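Local coordinates for nonsense-mediated mRNA decay protein 2 (Saccharomyces cerevisiae, PDB 4LUN) that takes part in nonsense-mediated decay of mRNAs containing premature stop codons, here represented by its N-terminal MIF4G domain, at residues A[7-12]-A[100-105]; A[42-47]-A[73-78]; A[50-55]-A[94-99]; A[67-72]-A[106-111]; A[88-93]-A[144-149]. All blocks are in the same frame, centred on the assembly; numbering follows the deposited sequence.

Overall arrangement
Helix 87-104 carries contacts 1, 3 and 5, meeting helix 3-17, helix 52-60 and helix 130-152 in turn, while contacts 2 and 4 share helix 69-81. Most touching residues are buried in contacts 1 and 2, with Leu12 and Lys45 the more exposed members; in contacts 3, 4 and 5 half are buried. Contact 5 lies about 10 Å from the chain centre, the others between 20 and 23 Å (centre to centre). Aliphatic groups dominate contact 2, an aromatic ring enters in contact 4, an amide lies against leucines in contact 1, an isoleucine on a glutamate backbone in contact 3, and a salt-bridged arginine flanks a valine in contact 5. Contacts 3 and 5 are joined by the Lys50-Asp88 salt bridge.

Contact 1: residues A[7-12]-A[100-105]; sequences KELHDL and LHQRFN
Gln102 projects from helix 87-104, one of the helices of the MIF4G domain, to the side of the N-terminal helix 3-17, where its amide end lies against two leucines one helical turn apart. NE2 is 3.6 Å from Leu12 CB and 3.9 Å from Leu9 CD2, so a single amide nitrogen meets both. The approaches differ: the Gln102 chain runs at about a right angle to Leu9 but obliquely to Leu12. CG of Gln102 stands anti to the carbonyl carbon (chi1 -74°) and the chain is extended beyond it (chi2 161°), which carries the amide across to the leucines. The CD1 methyl of Leu12 comes 4.2 Å from OE1 of Gln102, while Leu9 turns its other methyl, CD1, to Val94 and Glu95 on helix 87-104. Within the two segments the contact is van der Waals in character. The buried NE2 finds its polar partner in Asn13 OD1, next along helix 3-17. An amide laid on leucine carbons is thus paid for by a hydrogen bond to the very helix it packs against.

Contact 2: residues A[42-47]-A[73-78]; sequences KKLKKG and IVTVTE
Leu44 of helix 34-44 packs on Thr75 and Val76 of helix 69-81, joining two helices of the all-helical MIF4G domain. Its CB meets the CG2 methyl of Thr75 at 3.8 Å. CG then stands anti to the carbonyl carbon (chi1 -76°), a turn that sets both branches against Val76. Both reach the same methyl: Val76 CG2 lies 3.8 Å from Leu44 CD1 and 4.0 Å from Leu44 CD2, a fork set about one valine branch. Beyond this pair, CD1 also touches Ile72, and Leu56 of helix 52-60 packs on Leu44 as well.

Thr75 CG2 has a second neighbour, Lys45 CG at 3.9 Å, where the extended lysine chain crosses the threonine at about a right angle. The Lys45 ammonium does not take part: NZ is 6.9 Å from Glu78 OE2, opposite charges that may attract without touching. Thr75 divides its work between two branches, since CG2 faces helix 34-44 while OG1 is hydrogen-bonded to Glu71 O in its own helix. With that hydroxyl bound internally, the threonine offers a methyl to its neighbour, and the junction of the two segments rests on dispersion and burial of carbon.

Contact 3: residues A[50-55]-A[94-99]; sequences KGSESS and VEIISG
Apolar contact comes first, made by Ile96 of helix 87-104 against the first turn of helix 52-60. Its CG1 is 3.7 Å from the backbone CA of Glu53 and 3.9 Å from Glu53 CB, so the isoleucine rests on the root of the glutamate. CG1 stands anti to the carbonyl carbon (chi1 -64°), and CD1 continues outward to lie 3.8 Å from Ser52 OG. The backbones are close here, with the CA atoms of Glu53 and Ile96 at 5.6 Å.

A second carbon contact is looser: Glu53 CB and Glu95 CB are 4.3 Å apart.

The polar groups mostly look to other partners. Ser52 OG touches the isoleucine methyl, yet its hydrogen bond is to Val49 O in the preceding loop. The carboxylates of Glu53 and Glu95 stay separated, OE1 to OE1 being 5.6 Å; Glu95 bends away, and a salt bridge to Arg5 of helix 3-17 probably offsets the like charge. Just before helix 52-60, Lys50 ties the loop to the start of helix 87-104, its NZ forming a salt bridge with Asp88 and its backbone N a hydrogen bond with Asp89 OD1.

Helix 52-60 and helix 3-17 both pack on helix 87-104, with Glu95 touched by each, in the helix-on-helix layering of the all-helical, HEAT-repeat MIF4G fold.

Contact 4: residues A[67-72]-A[106-111]; sequences KYLSEI and GRFTSP
Leu69 and Phe108 bring together two helices of the all-helical, HEAT-repeat-like MIF4G domain, joining the first turn of helix 69-81 to the start of helix 106-116. Leu69 has the most surface buried, and its two methyls divide the opposing segment. CD1 lies 4.1 Å from Phe108 CB and sits at the edge of the ring, near its plane. CD2 is turned to Arg107, 3.9 Å from the carbonyl O and 4.0 Å from CG of that residue. The leucine's CG stands opposite the backbone N across CA-CB (chi1 -180°), directing the fork at the other helix.

An alanine in place of Leu69 removes both methyls, and the space they fill between Phe108 and Arg107 CG would probably open as a gap between the helix starts.

Phe108 has the next largest share. Besides Leu69 it meets Ile72, one turn further along, and the ring also touches Ile73 and Val76 of the same helix. The aliphatic part of Arg107 crosses Leu69 at about a right angle, while its NE forms a salt bridge to Glu66. Next to the ring atom that Leu69 CD1 meets, Ile72 CG2 approaches Phe108 CE1 to 4.2 Å, the two side chains being roughly perpendicular.

Contact 5: residues A[88-93]-A[144-149]; sequences DDVIAA and LRVFTE
A helix-helix crossing in the MIF4G domain sets Val90 of helix 87-104 against Arg145, Val146 and Glu149 of helix 130-152. The two segment axes pass 10.2 Å apart at a signed crossing angle of -44°. Val90 is the central side chain, its branches spread over one arginine. CG1 lies 3.6 Å from Arg145 NE, and CG2 is 3.8 Å from Arg145 NH1; CG2 stands over one face of the guanidinium, offset toward the rim. CG1 also meets Glu149 CG at 3.7 Å, and CG2 touches Val146 CG2 at 4.2 Å, so the valine meets the charged pair and a hydrocarbon methyl at once, CG2 touching both Arg145 and Val146.

The pair is internal to helix 130-152. Arg145 NE donates to Glu149 OE2 at 3.0 Å with an N-H...O angle of 166°, nearly in the guanidinium plane and onto the carboxylate's anti lone pair. A bend at chi2 of Arg145 (-95°) helps turn the group to where Glu149, one turn further on, can meet it. Arg145 NH2 is hydrogen-bonded to Asn87 OD1, at the start of the facing helix.

With a methionine in place of Arg145, Glu149 would probably lose its charge partner and Asn87 its donor.

Bonded at its rim and packed on its face, the guanidinium can serve the salt bridge and the apolar contact together, which probably limits its freedom to turn.

Contact 1: residues A[7-12]-A[100-105]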
# COMPACT_ATOMS: atom_id res chain seq x y z
N LYS A 7 -17.70 -7.28 5.92
CA LYS A 7 -18.92 -6.48 6.07
C LYS A 7 -19.39 -6.41 7.53
O LYS A 7 -19.85 -5.35 7.98
CB LYS A 7 -20.02 -6.99 5.13
CG LYS A 7 -19.69 -6.76 3.65
CD LYS A 7 -20.76 -7.33 2.73
CE LYS A 7 -20.22 -8.50 1.92
NZ LYS A 7 -20.25 -8.22 0.45
N GLU A 8 -19.25 -7.51 8.26
CA GLU A 8 -19.55 -7.51 9.69
C GLU A 8 -18.72 -6.46 10.43
O GLU A 8 -19.26 -5.68 11.21
CB GLU A 8 -19.25 -8.88 10.31
CG GLU A 8 -20.25 -9.98 9.98
CD GLU A 8 -19.92 -11.28 10.70
OE1 GLU A 8 -19.24 -11.23 11.75
OE2 GLU A 8 -20.33 -12.36 10.21
N LEU A 9 -17.41 -6.48 10.19
CA LEU A 9 -16.50 -5.52 10.82
C LEU A 9 -16.78 -4.11 10.35
O LEU A 9 -16.73 -3.16 11.15
CB LEU A 9 -15.05 -5.87 10.49
CG LEU A 9 -14.46 -7.08 11.22
CD1 LEU A 9 -13.08 -7.40 10.67
CD2 LEU A 9 -14.38 -6.81 12.72
N HIS A 10 -17.05 -3.96 9.06
CA HIS A 10 -17.37 -2.64 8.50
C HIS A 10 -18.56 -2.02 9.22
O HIS A 10 -18.54 -0.84 9.58
CB HIS A 10 -17.62 -2.72 6.99
CG HIS A 10 -17.63 -1.38 6.32
ND1 HIS A 10 -18.74 -0.56 6.32
CD2 HIS A 10 -16.66 -0.71 5.65
CE1 HIS A 10 -18.45 0.56 5.68
NE2 HIS A 10 -17.20 0.50 5.27
N ASP A 11 -19.60 -2.82 9.46
CA ASP A 11 -20.78 -2.33 10.17
C ASP A 11 -20.43 -1.89 11.60
O ASP A 11 -20.82 -0.80 12.03
CB ASP A 11 -21.89 -3.38 10.19
CG ASP A 11 -23.18 -2.86 10.81
OD1 ASP A 11 -23.41 -1.63 10.79
OD2 ASP A 11 -23.97 -3.69 11.32
N LEU A 12 -19.69 -2.73 12.32
CA LEU A 12 -19.24 -2.39 13.66
C LEU A 12 -18.31 -1.18 13.67
O LEU A 12 -18.44 -0.31 14.52
CB LEU A 12 -18.53 -3.59 14.30
CG LEU A 12 -19.39 -4.80 14.65
CD1 LEU A 12 -18.51 -5.97 15.05
CD2 LEU A 12 -20.36 -4.46 15.78
N LEU A 100 -9.63 -2.40 18.78
CA LEU A 100 -9.17 -1.17 19.41
C LEU A 100 -10.01 0.00 18.94
O LEU A 100 -10.36 0.87 19.73
CB LEU A 100 -7.69 -0.94 19.12
CG LEU A 100 -6.75 -1.77 19.99
CD1 LEU A 100 -5.37 -1.83 19.36
CD2 LEU A 100 -6.69 -1.17 21.39
N HIS A 101 -10.33 0.03 17.65
CA HIS A 101 -11.18 1.08 17.10
C HIS A 101 -12.59 1.01 17.71
O HIS A 101 -13.22 2.04 17.97
CB HIS A 101 -11.25 0.97 15.56
CG HIS A 101 -12.30 1.84 14.95
ND1 HIS A 101 -12.19 3.21 14.88
CD2 HIS A 101 -13.49 1.53 14.38
CE1 HIS A 101 -13.27 3.71 14.30
NE2 HIS A 101 -14.07 2.71 13.99
N GLN A 102 -13.08 -0.20 17.94
CA GLN A 102 -14.43 -0.36 18.49
C GLN A 102 -14.48 0.06 19.96
O GLN A 102 -15.50 0.56 20.44
CB GLN A 102 -14.90 -1.80 18.31
CG GLN A 102 -15.27 -2.11 16.86
CD GLN A 102 -15.30 -3.58 16.57
OE1 GLN A 102 -15.46 -4.40 17.47
NE2 GLN A 102 -15.13 -3.94 15.30
N ARG A 103 -13.37 -0.14 20.67
CA ARG A 103 -13.28 0.27 22.07
C ARG A 103 -13.14 1.78 22.23
O ARG A 103 -13.79 2.39 23.08
CB ARG A 103 -12.10 -0.42 22.77
CG ARG A 103 -12.38 -1.80 23.36
CD ARG A 103 -13.21 -1.75 24.65
NE ARG A 103 -12.72 -0.76 25.61
CZ ARG A 103 -11.86 -1.01 26.60
NH1 ARG A 103 -11.37 -2.23 26.78
NH2 ARG A 103 -11.49 -0.03 27.42
N PHE A 104 -12.29 2.38 21.39
CA PHE A 104 -11.91 3.78 21.59
C PHE A 104 -12.31 4.78 20.50
O PHE A 104 -12.17 5.99 20.70
CB PHE A 104 -10.40 3.89 21.85
CG PHE A 104 -9.91 2.98 22.94
CD1 PHE A 104 -10.28 3.21 24.26
CD2 PHE A 104 -9.10 1.89 22.65
CE1 PHE A 104 -9.84 2.37 25.27
CE2 PHE A 104 -8.67 1.05 23.66
CZ PHE A 104 -9.03 1.29 24.97
N ASN A 105 -12.81 4.30 19.36
CA ASN A 105 -13.12 5.20 18.24
C ASN A 105 -11.95 6.13 17.88
O ASN A 105 -10.80 5.74 17.91
CB ASN A 105 -14.41 6.00 18.52
CG ASN A 105 -14.81 6.91 17.37
OD1 ASN A 105 -14.93 6.47 16.23
ND2 ASN A 105 -14.95 8.21 17.66

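Contact 2: residues A[42-47]-A[73-78]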
# COMPACT_ATOMS: atom_id res chain seq x y z
N LYS A 42 2.94 -5.31 26.25
CA LYS A 42 3.89 -6.37 25.95
C LYS A 42 3.35 -7.36 24.93
O LYS A 42 4.08 -7.85 24.08
CB LYS A 42 4.29 -7.12 27.23
CG LYS A 42 5.44 -6.49 27.97
CD LYS A 42 5.91 -7.39 29.11
CE LYS A 42 5.29 -6.98 30.43
NZ LYS A 42 5.58 -7.97 31.51
N LYS A 43 2.06 -7.65 25.02
CA LYS A 43 1.42 -8.54 24.06
C LYS A 43 1.39 -7.90 22.66
O LYS A 43 1.65 -8.57 21.66
CB LYS A 43 0.02 -8.92 24.53
CG LYS A 43 -0.38 -10.34 24.17
CD LYS A 43 -1.73 -10.71 24.76
CE LYS A 43 -1.63 -11.01 26.24
NZ LYS A 43 -2.92 -10.72 26.94
N LEU A 44 1.08 -6.60 22.60
CA LEU A 44 1.07 -5.87 21.33
C LEU A 44 2.45 -5.90 20.68
O LEU A 44 2.57 -6.12 19.47
CB LEU A 44 0.67 -4.40 21.56
CG LEU A 44 -0.80 -4.04 21.80
CD1 LEU A 44 -0.94 -2.53 22.00
CD2 LEU A 44 -1.67 -4.51 20.64
N LYS A 45 3.48 -5.70 21.50
CA LYS A 45 4.86 -5.59 21.05
C LYS A 45 5.43 -6.87 20.49
O LYS A 45 6.49 -6.86 19.87
CB LYS A 45 5.75 -5.10 22.20
CG LYS A 45 6.00 -3.61 22.18
CD LYS A 45 6.81 -3.18 23.39
CE LYS A 45 7.16 -1.71 23.30
NZ LYS A 45 7.32 -1.09 24.65
N LYS A 46 4.76 -8.00 20.70
CA LYS A 46 5.24 -9.23 20.11
C LYS A 46 4.88 -9.27 18.63
O LYS A 46 5.38 -10.10 17.87
CB LYS A 46 4.71 -10.46 20.85
CG LYS A 46 3.47 -11.08 20.25
CD LYS A 46 3.53 -12.59 20.39
CE LYS A 46 2.41 -13.26 19.62
NZ LYS A 46 2.81 -14.63 19.17
N GLY A 47 4.01 -8.34 18.21
CA GLY A 47 3.69 -8.18 16.81
C GLY A 47 2.34 -8.75 16.42
O GLY A 47 1.78 -9.59 17.12
N ILE A 73 -1.24 3.71 21.11
CA ILE A 73 -1.21 4.30 19.78
C ILE A 73 0.18 4.24 19.15
O ILE A 73 0.34 3.77 18.02
CB ILE A 73 -1.69 5.77 19.81
CG1 ILE A 73 -3.18 5.82 20.15
CG2 ILE A 73 -1.41 6.47 18.49
CD1 ILE A 73 -3.66 7.17 20.60
N VAL A 74 1.20 4.69 19.89
CA VAL A 74 2.58 4.59 19.42
C VAL A 74 3.02 3.15 19.19
O VAL A 74 3.61 2.83 18.15
CB VAL A 74 3.56 5.26 20.41
CG1 VAL A 74 5.01 5.02 19.96
CG2 VAL A 74 3.27 6.74 20.51
N THR A 75 2.72 2.27 20.14
CA THR A 75 3.08 0.86 20.03
C THR A 75 2.44 0.20 18.81
O THR A 75 3.12 -0.47 18.03
CB THR A 75 2.68 0.08 21.29
OG1 THR A 75 3.37 0.63 22.42
CG2 THR A 75 3.03 -1.39 21.14
N VAL A 76 1.14 0.41 18.64
CA VAL A 76 0.41 -0.16 17.52
C VAL A 76 0.89 0.42 16.18
O VAL A 76 0.97 -0.29 15.17
CB VAL A 76 -1.11 0.03 17.69
CG1 VAL A 76 -1.82 0.14 16.36
CG2 VAL A 76 -1.70 -1.11 18.53
N THR A 77 1.22 1.71 16.17
CA THR A 77 1.71 2.36 14.96
C THR A 77 2.96 1.64 14.46
O THR A 77 3.10 1.34 13.28
CB THR A 77 2.04 3.84 15.17
OG1 THR A 77 0.86 4.55 15.56
CG2 THR A 77 2.58 4.45 13.87
N GLU A 78 3.88 1.36 15.39
CA GLU A 78 5.10 0.64 15.07
C GLU A 78 4.80 -0.78 14.61
O GLU A 78 5.34 -1.24 13.61
CB GLU A 78 6.04 0.64 16.28
CG GLU A 78 7.51 0.68 15.92
CD GLU A 78 8.32 1.43 16.96
OE1 GLU A 78 9.04 2.38 16.58
OE2 GLU A 78 8.24 1.07 18.16

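Contact 3: residues A[50-55]-A[94-99]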
# COMPACT_ATOMS: atom_id res chain seq x y z
N LYS A 50 -0.57 -14.36 13.28
CA LYS A 50 -1.74 -15.22 13.33
C LYS A 50 -1.97 -15.79 14.73
O LYS A 50 -1.03 -16.24 15.38
CB LYS A 50 -1.60 -16.36 12.32
CG LYS A 50 -2.92 -16.85 11.76
CD LYS A 50 -3.25 -18.26 12.22
CE LYS A 50 -4.46 -18.80 11.48
NZ LYS A 50 -4.22 -18.88 10.01
N GLY A 51 -3.22 -15.73 15.19
CA GLY A 51 -3.60 -16.29 16.48
C GLY A 51 -3.50 -15.32 17.64
O GLY A 51 -4.21 -15.47 18.64
N SER A 52 -2.63 -14.32 17.52
CA SER A 52 -2.42 -13.34 18.59
C SER A 52 -3.65 -12.46 18.82
O SER A 52 -3.76 -11.80 19.86
CB SER A 52 -1.19 -12.47 18.28
OG SER A 52 -1.44 -11.57 17.21
N GLU A 53 -4.56 -12.46 17.86
CA GLU A 53 -5.76 -11.62 17.90
C GLU A 53 -6.70 -11.94 19.07
O GLU A 53 -7.15 -11.04 19.77
CB GLU A 53 -6.51 -11.74 16.58
CG GLU A 53 -5.95 -12.82 15.66
CD GLU A 53 -7.03 -13.53 14.87
OE1 GLU A 53 -8.14 -13.72 15.41
OE2 GLU A 53 -6.76 -13.90 13.70
N SER A 54 -6.99 -13.22 19.27
CA SER A 54 -7.99 -13.63 20.26
C SER A 54 -7.61 -13.28 21.70
O SER A 54 -8.46 -12.85 22.48
CB SER A 54 -8.29 -15.13 20.13
OG SER A 54 -9.64 -15.35 19.80
N SER A 55 -6.34 -13.47 22.04
CA SER A 55 -5.87 -13.15 23.38
C SER A 55 -5.97 -11.66 23.66
O SER A 55 -6.40 -11.25 24.74
CB SER A 55 -4.43 -13.63 23.57
OG SER A 55 -3.86 -13.10 24.75
N VAL A 94 -5.87 -6.79 11.24
CA VAL A 94 -7.18 -6.19 10.98
C VAL A 94 -8.15 -6.41 12.15
O VAL A 94 -8.85 -5.48 12.56
CB VAL A 94 -7.81 -6.74 9.68
CG1 VAL A 94 -9.26 -6.29 9.56
CG2 VAL A 94 -7.00 -6.28 8.46
N GLU A 95 -8.19 -7.62 12.69
CA GLU A 95 -9.08 -7.92 13.81
C GLU A 95 -8.69 -7.14 15.07
O GLU A 95 -9.55 -6.64 15.79
CB GLU A 95 -9.09 -9.42 14.11
CG GLU A 95 -9.73 -10.27 13.03
CD GLU A 95 -11.25 -10.30 13.12
OE1 GLU A 95 -11.82 -9.72 14.07
OE2 GLU A 95 -11.87 -10.93 12.24
N ILE A 96 -7.39 -7.07 15.34
CA ILE A 96 -6.87 -6.33 16.48
C ILE A 96 -7.13 -4.83 16.38
O ILE A 96 -7.58 -4.21 17.34
CB ILE A 96 -5.36 -6.59 16.64
CG1 ILE A 96 -5.12 -8.07 16.96
CG2 ILE A 96 -4.77 -5.70 17.71
CD1 ILE A 96 -3.69 -8.52 16.71
N ILE A 97 -6.85 -4.24 15.23
CA ILE A 97 -7.10 -2.82 15.05
C ILE A 97 -8.60 -2.52 15.12
O ILE A 97 -8.99 -1.51 15.67
CB ILE A 97 -6.51 -2.28 13.72
CG1 ILE A 97 -4.99 -2.45 13.71
CG2 ILE A 97 -6.87 -0.80 13.53
CD1 ILE A 97 -4.30 -1.77 14.87
N SER A 98 -9.42 -3.41 14.56
CA SER A 98 -10.87 -3.24 14.62
C SER A 98 -11.37 -3.23 16.07
O SER A 98 -12.23 -2.42 16.42
CB SER A 98 -11.60 -4.32 13.82
OG SER A 98 -11.35 -4.17 12.44
N GLY A 99 -10.83 -4.13 16.89
CA GLY A 99 -11.18 -4.18 18.30
C GLY A 99 -10.83 -2.90 19.02
O GLY A 99 -11.64 -2.35 19.78

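Contact 4: residues A[67-72]-A[106-111]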
# COMPACT_ATOMS: atom_id res chain seq x y z
N LYS A 67 -5.83 5.00 30.26
CA LYS A 67 -4.70 5.83 30.65
C LYS A 67 -3.41 5.42 29.94
O LYS A 67 -2.41 6.14 30.00
CB LYS A 67 -4.49 5.82 32.17
CG LYS A 67 -4.88 4.52 32.84
CD LYS A 67 -6.32 4.55 33.35
CE LYS A 67 -7.19 3.54 32.62
NZ LYS A 67 -6.44 2.30 32.30
N TYR A 68 -3.44 4.26 29.28
CA TYR A 68 -2.29 3.82 28.48
C TYR A 68 -2.53 4.02 26.98
O TYR A 68 -1.76 3.55 26.16
CB TYR A 68 -1.97 2.34 28.77
CG TYR A 68 -1.01 2.12 29.93
CD1 TYR A 68 0.32 1.78 29.70
CD2 TYR A 68 -1.44 2.24 31.24
CE1 TYR A 68 1.20 1.58 30.76
CE2 TYR A 68 -0.57 2.03 32.31
CZ TYR A 68 0.75 1.71 32.06
OH TYR A 68 1.62 1.50 33.11
N LEU A 69 -3.60 4.74 26.64
CA LEU A 69 -3.97 4.95 25.24
C LEU A 69 -2.84 5.50 24.35
O LEU A 69 -2.56 4.95 23.29
CB LEU A 69 -5.19 5.86 25.13
CG LEU A 69 -5.65 6.12 23.70
CD1 LEU A 69 -5.96 4.80 23.02
CD2 LEU A 69 -6.85 7.03 23.70
N SER A 70 -2.22 6.60 24.79
CA SER A 70 -1.15 7.22 24.00
C SER A 70 -0.05 6.22 23.68
O SER A 70 0.41 6.12 22.54
CB SER A 70 -0.54 8.41 24.75
OG SER A 70 -1.55 9.27 25.25
N GLU A 71 0.38 5.48 24.70
CA GLU A 71 1.38 4.44 24.53
C GLU A 71 0.90 3.33 23.60
O GLU A 71 1.69 2.78 22.82
CB GLU A 71 1.79 3.86 25.88
CG GLU A 71 2.67 2.64 25.78
CD GLU A 71 3.39 2.34 27.06
OE1 GLU A 71 3.04 2.95 28.10
OE2 GLU A 71 4.32 1.50 27.04
N ILE A 72 -0.39 3.01 23.66
CA ILE A 72 -0.96 1.98 22.79
C ILE A 72 -0.91 2.44 21.33
O ILE A 72 -0.56 1.67 20.44
CB ILE A 72 -2.42 1.67 23.16
CG1 ILE A 72 -2.49 0.90 24.48
CG2 ILE A 72 -3.09 0.84 22.07
CD1 ILE A 72 -3.90 0.67 24.98
N GLY A 106 -12.29 7.39 17.60
CA GLY A 106 -11.42 8.34 16.94
C GLY A 106 -10.25 8.77 17.77
O GLY A 106 -9.20 9.06 17.22
N ARG A 107 -10.40 8.79 19.09
CA ARG A 107 -9.26 9.17 19.92
C ARG A 107 -8.11 8.15 19.81
O ARG A 107 -6.97 8.48 20.11
CB ARG A 107 -9.66 9.43 21.38
CG ARG A 107 -10.30 8.26 22.09
CD ARG A 107 -10.88 8.70 23.44
NE ARG A 107 -11.21 7.54 24.28
CZ ARG A 107 -12.38 6.92 24.26
NH1 ARG A 107 -13.35 7.33 23.46
NH2 ARG A 107 -12.58 5.87 25.05
N PHE A 108 -8.41 6.94 19.34
CA PHE A 108 -7.37 5.97 18.99
C PHE A 108 -7.06 6.03 17.49
O PHE A 108 -5.91 6.15 17.09
CB PHE A 108 -7.78 4.55 19.37
CG PHE A 108 -6.96 3.47 18.70
CD1 PHE A 108 -5.72 3.11 19.19
CD2 PHE A 108 -7.46 2.80 17.58
CE1 PHE A 108 -4.97 2.11 18.57
CE2 PHE A 108 -6.72 1.80 16.96
CZ PHE A 108 -5.47 1.46 17.46
N THR A 109 -8.10 5.93 16.67
CA THR A 109 -7.91 5.79 15.22
C THR A 109 -7.38 7.03 14.51
O THR A 109 -6.56 6.93 13.58
CB THR A 109 -9.21 5.27 14.54
OG1 THR A 109 -9.68 4.13 15.27
CG2 THR A 109 -8.95 4.88 13.09
N SER A 110 -7.83 8.21 14.93
CA SER A 110 -7.34 9.45 14.33
C SER A 110 -5.82 9.62 14.41
O SER A 110 -5.16 9.77 13.36
CB SER A 110 -8.10 10.69 14.86
OG SER A 110 -7.44 11.89 14.48
N PRO A 111 -5.23 9.59 15.62
CA PRO A 111 -3.77 9.72 15.64
C PRO A 111 -3.03 8.54 15.00
O PRO A 111 -1.95 8.73 14.44
CB PRO A 111 -3.44 9.83 17.14
CG PRO A 111 -4.61 9.23 17.84
CD PRO A 111 -5.81 9.51 16.98

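Contact 5: residues A[88-93]-A[144-149]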
# COMPACT_ATOMS: atom_id res chain seq x y z
N ASP A 88 -2.09 -14.25 6.68
CA ASP A 88 -2.66 -14.56 7.99
C ASP A 88 -2.31 -13.53 9.06
O ASP A 88 -3.11 -13.26 9.96
CB ASP A 88 -2.24 -15.96 8.45
CG ASP A 88 -3.04 -17.06 7.77
OD1 ASP A 88 -2.42 -18.03 7.30
OD2 ASP A 88 -4.29 -16.94 7.71
N ASP A 89 -1.12 -12.95 8.95
CA ASP A 89 -0.70 -11.91 9.87
C ASP A 89 -1.47 -10.61 9.62
O ASP A 89 -1.85 -9.91 10.57
CB ASP A 89 0.81 -11.67 9.76
CG ASP A 89 1.62 -12.83 10.30
OD1 ASP A 89 1.02 -13.89 10.60
OD2 ASP A 89 2.85 -12.69 10.43
N VAL A 90 -1.70 -10.29 8.36
CA VAL A 90 -2.54 -9.14 8.00
C VAL A 90 -3.96 -9.25 8.58
O VAL A 90 -4.49 -8.29 9.13
CB VAL A 90 -2.57 -8.94 6.45
CG1 VAL A 90 -3.55 -7.85 6.07
CG2 VAL A 90 -1.18 -8.60 5.93
N ILE A 91 -4.56 -10.43 8.47
CA ILE A 91 -5.90 -10.64 9.04
C ILE A 91 -5.93 -10.41 10.54
O ILE A 91 -6.85 -9.78 11.07
CB ILE A 91 -6.45 -12.04 8.71
CG1 ILE A 91 -7.03 -12.06 7.30
CG2 ILE A 91 -7.52 -12.47 9.69
CD1 ILE A 91 -6.63 -13.26 6.50
N ALA A 92 -4.92 -10.93 11.23
CA ALA A 92 -4.79 -10.73 12.67
C ALA A 92 -4.71 -9.24 12.99
O ALA A 92 -5.38 -8.77 13.91
CB ALA A 92 -3.56 -11.46 13.20
N ALA A 93 -3.91 -8.51 12.23
CA ALA A 93 -3.77 -7.07 12.44
C ALA A 93 -5.11 -6.37 12.25
O ALA A 93 -5.46 -5.46 13.00
CB ALA A 93 -2.73 -6.49 11.50
N LEU A 144 0.93 -0.35 2.12
CA LEU A 144 -0.26 -0.08 1.31
C LEU A 144 -1.27 -1.20 1.46
O LEU A 144 -2.47 -0.95 1.52
CB LEU A 144 0.13 0.09 -0.17
CG LEU A 144 -0.99 0.27 -1.20
CD1 LEU A 144 -1.73 1.59 -0.97
CD2 LEU A 144 -0.40 0.22 -2.60
N ARG A 145 -0.79 -2.43 1.54
CA ARG A 145 -1.72 -3.56 1.63
C ARG A 145 -2.49 -3.50 2.94
O ARG A 145 -3.72 -3.63 2.97
CB ARG A 145 -0.95 -4.88 1.52
CG ARG A 145 -1.84 -6.10 1.36
CD ARG A 145 -2.11 -6.76 2.67
NE ARG A 145 -3.05 -7.88 2.52
CZ ARG A 145 -2.68 -9.13 2.33
NH1 ARG A 145 -1.39 -9.44 2.26
NH2 ARG A 145 -3.59 -10.09 2.20
N VAL A 146 -1.76 -3.26 4.02
CA VAL A 146 -2.36 -3.20 5.35
C VAL A 146 -3.32 -2.02 5.45
O VAL A 146 -4.41 -2.14 6.02
CB VAL A 146 -1.27 -3.14 6.44
CG1 VAL A 146 -1.88 -2.76 7.79
CG2 VAL A 146 -0.55 -4.49 6.54
N PHE A 147 -2.92 -0.88 4.90
CA PHE A 147 -3.79 0.29 4.87
C PHE A 147 -5.10 -0.05 4.20
O PHE A 147 -6.17 0.29 4.71
CB PHE A 147 -3.16 1.46 4.13
CG PHE A 147 -4.12 2.60 3.96
CD1 PHE A 147 -4.22 3.58 4.93
CD2 PHE A 147 -4.94 2.68 2.84
CE1 PHE A 147 -5.13 4.63 4.80
CE2 PHE A 147 -5.85 3.72 2.70
CZ PHE A 147 -5.93 4.70 3.69
N THR A 148 -5.01 -0.71 3.05
CA THR A 148 -6.19 -0.98 2.24
C THR A 148 -7.13 -1.96 2.93
O THR A 148 -8.36 -1.80 2.86
CB THR A 148 -5.79 -1.45 0.83
OG1 THR A 148 -4.94 -0.46 0.25
CG2 THR A 148 -7.02 -1.57 -0.05
N GLU A 149 -6.57 -2.95 3.62
CA GLU A 149 -7.39 -3.92 4.33
C GLU A 149 -8.17 -3.21 5.44
O GLU A 149 -9.34 -3.54 5.71
CB GLU A 149 -6.55 -5.06 4.91
CG GLU A 149 -5.76 -5.89 3.91
CD GLU A 149 -6.60 -6.81 3.05
OE1 GLU A 149 -7.85 -6.77 3.12
OE2 GLU A 149 -6.00 -7.59 2.27